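Local atomic coordinates of glycoside transferase (Listeria monocytogenes, PDB entry 6R2M), a protein that is probably an extracellular glycoside hydrolase acting on exopolysaccharide, possibly with transferase activity. Residues 130-143 with 167-180. Residues are numbered along the deposited sequence; the frame is centred on the assembly and turned at random.
Sequences LANTKKYSAEQGVP and AMQQINYRDKAYLP
L130, in the last two turns of helix 120-136, lays CD2 against CB of I171 at 3.6 Å, the two branched chains lying alongside and running opposite ways; I171 CD1 packs against the backbone of A131. T133 adds its CG2 methyl beside the Y173 hydroxyl, while its OG1 turns to D103 on helix 100-116. K134 does double duty. With CG anti to the backbone N (chi1 172°) and the chain extended beyond it, the aliphatic part runs over one face of the Y173 ring, a CH-pi contact with CG 4.1 Å from the centroid, and the ammonium arrives where helix 165-170 ends in a Schellman motif. There NZ bonds to I171 O at 3.0 Å, nearly along the C=O axis, and to N172 O at 3.1 Å from above the carbonyl plane. A water accepting from Y173 OH gives T133 O a partner besides S137 N and links it to S137 O, just past the helix. In the type I' turn from E139 to V142, Q140 O takes a bond from K176 NZ at 2.9 Å, in the carbonyl plane. G141 suits its phi of 88° and psi of -5°, where a CB would jam against Q140 O; its own carbonyl O lies at the Y173 ring edge and, through a second water, meets R174 N. Branched V142 stands across the K176 chain, CG2 to CE 3.7 Å. The rigid, apolar ring of P143 fits between A177 CB, 3.6 Å from CD, and M168 CE, which covers the Y173 face opposite K134. Tyrosine, with two flat faces for apolar groups and a hydroxyl for water, thus joins helix end and hairpin to the loop after helix 165-170, while two lysines grip backbone carbonyls; their charge would probably stabilise those dipoles, including those at the helix C-terminus.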
# COMPACT_ATOMS: atom_id res chain seq x y z
N LEU A 130 -15.30 3.45 4.92
CA LEU A 130 -15.21 2.79 3.62
C LEU A 130 -16.49 2.99 2.81
O LEU A 130 -16.43 3.14 1.59
CB LEU A 130 -14.88 1.30 3.81
CG LEU A 130 -14.58 0.47 2.57
CD1 LEU A 130 -13.49 1.11 1.76
CD2 LEU A 130 -14.21 -0.94 2.98
N ALA A 131 -17.64 2.99 3.48
CA ALA A 131 -18.88 3.30 2.77
C ALA A 131 -18.82 4.69 2.17
O ALA A 131 -19.24 4.91 1.02
CB ALA A 131 -20.07 3.14 3.71
N ASN A 132 -18.26 5.64 2.91
CA ASN A 132 -18.11 7.00 2.40
C ASN A 132 -17.14 7.04 1.22
O ASN A 132 -17.37 7.77 0.25
CB ASN A 132 -17.64 7.90 3.54
CG ASN A 132 -17.73 9.35 3.20
OD1 ASN A 132 -18.82 9.90 3.03
ND2 ASN A 132 -16.57 10.01 3.10
N THR A 133 -16.04 6.28 1.29
CA THR A 133 -15.11 6.23 0.16
C THR A 133 -15.77 5.68 -1.09
O THR A 133 -15.59 6.20 -2.20
CB THR A 133 -13.89 5.39 0.54
OG1 THR A 133 -13.16 6.04 1.58
CG2 THR A 133 -12.99 5.18 -0.68
N LYS A 134 -16.51 4.58 -0.94
CA LYS A 134 -17.22 4.00 -2.08
C LYS A 134 -18.23 4.97 -2.67
O LYS A 134 -18.40 5.03 -3.90
CB LYS A 134 -17.91 2.71 -1.63
CG LYS A 134 -18.84 2.09 -2.68
CD LYS A 134 -19.51 0.85 -2.10
CE LYS A 134 -20.73 0.42 -2.88
NZ LYS A 134 -21.36 -0.74 -2.20
N LYS A 135 -18.89 5.75 -1.81
CA LYS A 135 -19.96 6.64 -2.28
C LYS A 135 -19.41 7.82 -3.08
O LYS A 135 -19.93 8.15 -4.16
CB LYS A 135 -20.78 7.13 -1.09
CG LYS A 135 -21.87 8.14 -1.45
CD LYS A 135 -22.74 8.44 -0.24
CE LYS A 135 -23.82 9.46 -0.59
NZ LYS A 135 -24.60 9.85 0.61
N TYR A 136 -18.35 8.46 -2.59
CA TYR A 136 -17.91 9.73 -3.16
C TYR A 136 -16.70 9.61 -4.08
O TYR A 136 -16.62 10.37 -5.05
CB TYR A 136 -17.58 10.72 -2.03
CG TYR A 136 -18.83 11.23 -1.36
CD1 TYR A 136 -19.63 12.18 -1.99
CD2 TYR A 136 -19.25 10.73 -0.14
CE1 TYR A 136 -20.79 12.64 -1.40
CE2 TYR A 136 -20.42 11.19 0.47
CZ TYR A 136 -21.18 12.15 -0.17
OH TYR A 136 -22.34 12.61 0.42
N SER A 137 -15.77 8.70 -3.82
CA SER A 137 -14.57 8.61 -4.66
C SER A 137 -14.78 7.61 -5.81
O SER A 137 -14.03 6.66 -6.01
CB SER A 137 -13.37 8.27 -3.80
OG SER A 137 -12.19 8.62 -4.51
N ALA A 138 -15.82 7.87 -6.59
CA ALA A 138 -16.26 6.92 -7.61
C ALA A 138 -17.10 7.67 -8.63
O ALA A 138 -17.76 8.66 -8.31
CB ALA A 138 -17.07 5.78 -7.01
N GLU A 139 -17.09 7.17 -9.86
CA GLU A 139 -17.92 7.70 -10.94
C GLU A 139 -18.76 6.54 -11.45
O GLU A 139 -18.23 5.58 -12.01
CB GLU A 139 -17.06 8.32 -12.04
CG GLU A 139 -17.84 8.75 -13.28
CD GLU A 139 -18.91 9.79 -12.98
OE1 GLU A 139 -18.76 10.54 -11.99
OE2 GLU A 139 -19.90 9.87 -13.74
N GLN A 140 -20.07 6.62 -11.18
CA GLN A 140 -21.03 5.58 -11.58
C GLN A 140 -20.66 4.21 -11.03
O GLN A 140 -20.81 3.19 -11.70
CB GLN A 140 -21.19 5.54 -13.10
CG GLN A 140 -21.96 6.73 -13.64
CD GLN A 140 -23.46 6.58 -13.49
OE1 GLN A 140 -23.98 6.43 -12.38
NE2 GLN A 140 -24.17 6.59 -14.62
N GLY A 141 -20.17 4.19 -9.79
CA GLY A 141 -19.83 2.96 -9.11
C GLY A 141 -18.42 2.45 -9.34
O GLY A 141 -18.04 1.45 -8.72
N VAL A 142 -17.66 3.10 -10.21
CA VAL A 142 -16.29 2.70 -10.53
C VAL A 142 -15.33 3.63 -9.79
O VAL A 142 -15.44 4.85 -9.95
CB VAL A 142 -16.02 2.76 -12.04
CG1 VAL A 142 -14.63 2.25 -12.38
CG2 VAL A 142 -17.12 2.00 -12.80
N PRO A 143 -14.39 3.12 -9.01
CA PRO A 143 -13.55 4.02 -8.20
C PRO A 143 -12.73 4.96 -9.07
O PRO A 143 -12.29 4.61 -10.17
CB PRO A 143 -12.65 3.06 -7.41
CG PRO A 143 -12.68 1.77 -8.20
CD PRO A 143 -14.07 1.70 -8.77
N ALA A 167 -10.11 -4.91 0.00
CA ALA A 167 -10.90 -3.85 0.61
C ALA A 167 -12.17 -3.58 -0.20
O ALA A 167 -13.24 -3.34 0.37
CB ALA A 167 -10.07 -2.57 0.74
N MET A 168 -12.06 -3.63 -1.52
CA MET A 168 -13.23 -3.35 -2.35
C MET A 168 -14.29 -4.43 -2.21
O MET A 168 -15.49 -4.13 -2.27
CB MET A 168 -12.81 -3.20 -3.82
CG MET A 168 -11.90 -2.02 -4.03
SD MET A 168 -11.31 -1.93 -5.73
CE MET A 168 -12.87 -1.75 -6.60
N GLN A 169 -13.88 -5.69 -2.02
CA GLN A 169 -14.86 -6.74 -1.80
C GLN A 169 -15.52 -6.61 -0.43
O GLN A 169 -16.70 -6.95 -0.28
CB GLN A 169 -14.20 -8.11 -1.96
CG GLN A 169 -13.66 -8.36 -3.36
CD GLN A 169 -12.78 -9.59 -3.46
OE1 GLN A 169 -12.21 -10.05 -2.48
NE2 GLN A 169 -12.66 -10.12 -4.67
N GLN A 170 -14.79 -6.08 0.56
CA GLN A 170 -15.35 -5.90 1.90
C GLN A 170 -16.55 -4.96 1.90
O GLN A 170 -17.46 -5.12 2.72
CB GLN A 170 -14.26 -5.38 2.84
CG GLN A 170 -14.78 -5.01 4.20
CD GLN A 170 -15.17 -6.23 5.02
OE1 GLN A 170 -14.48 -7.25 4.98
NE2 GLN A 170 -16.29 -6.14 5.74
N ILE A 171 -16.58 -3.99 0.99
CA ILE A 171 -17.67 -3.02 0.93
C ILE A 171 -18.54 -3.22 -0.31
O ILE A 171 -19.37 -2.37 -0.62
CB ILE A 171 -17.12 -1.58 1.02
CG1 ILE A 171 -18.19 -0.59 1.51
CG2 ILE A 171 -16.47 -1.14 -0.27
CD1 ILE A 171 -18.61 -0.81 2.94
N ASN A 172 -18.37 -4.35 -1.01
CA ASN A 172 -19.28 -4.77 -2.08
C ASN A 172 -19.42 -3.73 -3.19
O ASN A 172 -20.52 -3.34 -3.58
CB ASN A 172 -20.66 -5.11 -1.51
CG ASN A 172 -20.60 -6.24 -0.52
OD1 ASN A 172 -20.84 -6.05 0.68
ND2 ASN A 172 -20.27 -7.43 -1.01
N TYR A 173 -18.29 -3.28 -3.73
CA TYR A 173 -18.35 -2.54 -4.98
C TYR A 173 -19.08 -3.37 -6.03
O TYR A 173 -18.98 -4.60 -6.05
CB TYR A 173 -16.96 -2.20 -5.50
CG TYR A 173 -16.29 -0.98 -4.89
CD1 TYR A 173 -15.64 -1.07 -3.67
CD2 TYR A 173 -16.25 0.24 -5.57
CE1 TYR A 173 -14.99 0.00 -3.12
CE2 TYR A 173 -15.61 1.34 -5.01
CZ TYR A 173 -14.98 1.20 -3.78
OH TYR A 173 -14.33 2.26 -3.18
N ARG A 174 -19.83 -2.69 -6.90
CA ARG A 174 -20.52 -3.35 -7.99
C ARG A 174 -19.52 -4.01 -8.94
O ARG A 174 -18.33 -3.68 -8.96
CB ARG A 174 -21.39 -2.36 -8.76
CG ARG A 174 -22.43 -1.68 -7.89
CD ARG A 174 -22.96 -0.41 -8.56
NE ARG A 174 -23.66 -0.69 -9.81
CZ ARG A 174 -23.95 0.23 -10.72
NH1 ARG A 174 -23.59 1.49 -10.53
NH2 ARG A 174 -24.59 -0.10 -11.84
N ASP A 175 -20.02 -4.95 -9.74
CA ASP A 175 -19.15 -5.71 -10.64
C ASP A 175 -18.40 -4.80 -11.59
O ASP A 175 -17.24 -5.06 -11.92
CB ASP A 175 -19.97 -6.73 -11.43
CG ASP A 175 -20.51 -7.86 -10.57
OD1 ASP A 175 -20.00 -8.08 -9.45
OD2 ASP A 175 -21.45 -8.54 -11.03
N LYS A 176 -19.06 -3.74 -12.06
CA LYS A 176 -18.46 -2.83 -13.04
C LYS A 176 -17.23 -2.13 -12.49
O LYS A 176 -16.37 -1.72 -13.27
CB LYS A 176 -19.50 -1.80 -13.50
CG LYS A 176 -20.02 -0.92 -12.36
CD LYS A 176 -21.04 0.10 -12.85
CE LYS A 176 -20.50 0.93 -14.01
NZ LYS A 176 -21.40 2.07 -14.34
N ALA A 177 -17.13 -2.01 -11.16
CA ALA A 177 -15.98 -1.36 -10.55
C ALA A 177 -14.69 -2.10 -10.85
O ALA A 177 -13.61 -1.49 -10.77
CB ALA A 177 -16.17 -1.27 -9.03
N TYR A 178 -14.77 -3.38 -11.20
CA TYR A 178 -13.60 -4.21 -11.41
C TYR A 178 -13.23 -4.32 -12.88
O TYR A 178 -12.19 -4.91 -13.20
CB TYR A 178 -13.84 -5.60 -10.82
CG TYR A 178 -14.11 -5.57 -9.33
CD1 TYR A 178 -13.08 -5.69 -8.42
CD2 TYR A 178 -15.40 -5.40 -8.84
CE1 TYR A 178 -13.32 -5.67 -7.06
CE2 TYR A 178 -15.66 -5.37 -7.48
CZ TYR A 178 -14.61 -5.49 -6.59
OH TYR A 178 -14.82 -5.48 -5.24
N LEU A 179 -14.03 -3.74 -13.78
CA LEU A 179 -13.71 -3.82 -15.20
C LEU A 179 -12.32 -3.31 -15.53
O LEU A 179 -11.65 -3.93 -16.37
CB LEU A 179 -14.77 -3.07 -16.03
CG LEU A 179 -14.70 -3.33 -17.54
CD1 LEU A 179 -15.39 -4.65 -17.85
CD2 LEU A 179 -15.34 -2.21 -18.35
N PRO A 180 -11.81 -2.21 -14.92
CA PRO A 180 -10.44 -1.79 -15.27
C PRO A 180 -9.40 -2.86 -15.02
O PRO A 180 -8.61 -3.17 -15.92
CB PRO A 180 -10.23 -0.54 -14.40
CG PRO A 180 -11.62 0.03 -14.27
CD PRO A 180 -12.52 -1.17 -14.17
O HOH W 1 -14.63 4.71 -4.25
O HOH W 2 -24.77 3.22 -12.71
O HOH W 3 -19.66 0.18 -6.79